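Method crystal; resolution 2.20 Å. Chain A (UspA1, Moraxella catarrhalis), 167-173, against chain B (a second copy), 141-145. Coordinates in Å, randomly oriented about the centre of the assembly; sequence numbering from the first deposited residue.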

# COMPACT_ATOMS: atom_id res chain seq x y z
N VAL A 167 -0.28 -7.27 7.91
CA VAL A 167 1.08 -7.29 7.35
C VAL A 167 1.81 -8.57 7.78
O VAL A 167 1.95 -8.85 8.99
CB VAL A 167 1.87 -6.04 7.87
CG1 VAL A 167 3.33 -6.02 7.35
CG2 VAL A 167 1.11 -4.76 7.46
N GLY A 168 2.25 -9.36 6.80
CA GLY A 168 3.04 -10.56 7.08
C GLY A 168 4.38 -10.24 7.70
O GLY A 168 4.96 -9.15 7.47
N ALA A 169 4.87 -11.18 8.51
CA ALA A 169 6.19 -11.06 9.15
C ALA A 169 7.26 -10.87 8.10
O ALA A 169 7.35 -11.61 7.14
CB ALA A 169 6.50 -12.26 9.98
N GLY A 170 8.05 -9.81 8.27
CA GLY A 170 9.18 -9.51 7.38
C GLY A 170 10.43 -10.31 7.69
O GLY A 170 10.69 -10.66 8.84
N GLU A 171 11.19 -10.62 6.66
CA GLU A 171 12.53 -11.08 6.84
C GLU A 171 13.32 -10.11 7.75
O GLU A 171 13.22 -8.87 7.60
CB GLU A 171 13.16 -11.16 5.45
CG GLU A 171 14.42 -11.91 5.32
CD GLU A 171 14.59 -12.33 3.87
OE1 GLU A 171 14.24 -13.50 3.55
OE2 GLU A 171 15.03 -11.47 3.06
N ILE A 172 14.01 -10.68 8.75
CA ILE A 172 14.80 -9.90 9.71
C ILE A 172 16.26 -10.27 9.48
O ILE A 172 16.72 -11.33 9.93
CB ILE A 172 14.42 -10.16 11.23
CG1 ILE A 172 12.90 -9.97 11.56
CG2 ILE A 172 15.39 -9.37 12.21
CD1 ILE A 172 12.24 -8.56 11.11
N SER A 173 16.98 -9.44 8.73
CA SER A 173 18.38 -9.73 8.36
C SER A 173 19.02 -8.41 7.90
O SER A 173 18.34 -7.35 7.84
CB SER A 173 18.47 -10.80 7.28
OG SER A 173 18.15 -10.25 6.02
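Chain B (141-145) GFAGA

Neither stretch forms a regular helix or strand. Chain A nonetheless runs in a rather extended form from A:Val167 to A:Ser173, with phi negative throughout and psi between 98° and 174°. Chain B is extended at B:Phe142 and B:Ala143, but the glycines that flank this pair, B:Gly141 and B:Gly144, have phi/psi of 73/39 and 71/36. Positive phi is easily reached by glycine, which lacks the CB that makes this region costly for other residues, so the chain can turn at both points.

The backbones come nearest at A:Gly168 and B:Gly144, whose CA atoms are 4.4 Å apart. From there the contact runs in opposite senses along the two sequences: as chain A advances through A:Ala169 to A:Ile172, its partners on chain B step back from B:Gly144 through B:Ala143 to B:Phe142. The pairing is therefore antiparallel in its order of contacts, although it does not build a ladder of strand hydrogen bonds.

One hydrogen bond fixes the register. The amide N of A:Ala169 donates to O of B:Gly144 at 3.1 Å, with an N-H...O angle of 152°, close enough to linear for a good bond. The same oxygen is approached by CA of A:Gly168, also at 3.1 Å; the angle of 124° at the hydrogen makes this a bent CA-H...O contact, a modest supplement to the amide bond. A single carbonyl thus meets two successive residues of chain A.

Such closeness depends on glycine on both sides. An ideal CB on A:Gly168 would lie 3.2 Å from O of B:Gly144, too tight for a carbon beside a carbonyl oxygen. On B:Gly144 an ideal CB would point toward chain A and come within 3.2 Å of O of A:Val167 and 3.5 Å of CA of A:Gly168. For B:Gly144, then, the crowding and the positive phi favour the same residue type.

Beyond the glycines, side chains take over. A:Ala169 has the largest area covered by the opposing stretch, 63 Å², and its CA-to-CB bond points toward chain B. Its CB lies 3.4 Å from O of B:Ala143 and 4.0 Å from CB of B:Phe142; a methyl group suits this place, small enough to sit against the backbone while offering an apolar surface to the phenylalanine.

The CA-to-CB bond of B:Phe142 also points toward chain A; chi1 is in the m rotamer, and the ring extends the apolar patch to A:Ile172. There CG1 of A:Ile172 packs 4.1 Å from CE2 of B:Phe142, an ordinary van der Waals separation. The isoleucine, m at both chi1 and chi2, and the aromatic ring are both buried in the assembly, as befits hydrocarbon groups. Between these contacts chain A passes through A:Gly170 and A:Glu171; the CA-to-CB bond of the glutamate points away from chain B, and this charged residue remains partly exposed.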

# COMPACT_ATOMS: atom_id res chain seq x y z
N GLY B 141 8.18 -16.60 17.54
CA GLY B 141 6.78 -16.32 17.76
C GLY B 141 6.28 -15.13 16.98
O GLY B 141 5.48 -14.32 17.50
N PHE B 142 6.75 -15.01 15.74
CA PHE B 142 6.20 -14.00 14.84
C PHE B 142 4.79 -14.41 14.33
O PHE B 142 4.55 -15.56 13.90
CB PHE B 142 7.09 -13.80 13.61
CG PHE B 142 8.51 -13.36 13.92
CD1 PHE B 142 8.85 -12.73 15.13
CD2 PHE B 142 9.50 -13.52 12.96
CE1 PHE B 142 10.13 -12.34 15.37
CE2 PHE B 142 10.79 -13.10 13.22
CZ PHE B 142 11.10 -12.52 14.42
N ALA B 143 3.90 -13.41 14.32
CA ALA B 143 2.58 -13.45 13.69
C ALA B 143 2.64 -13.13 12.20
O ALA B 143 3.58 -12.46 11.72
CB ALA B 143 1.64 -12.50 14.40
N GLY B 144 1.64 -13.65 11.50
CA GLY B 144 1.43 -13.39 10.09
C GLY B 144 2.43 -14.04 9.15
O GLY B 144 2.80 -13.44 8.15
N ALA B 145 2.88 -15.26 9.47
CA ALA B 145 3.70 -16.05 8.56
C ALA B 145 2.87 -17.12 7.78
O ALA B 145 1.96 -16.75 7.01
CB ALA B 145 4.85 -16.68 9.31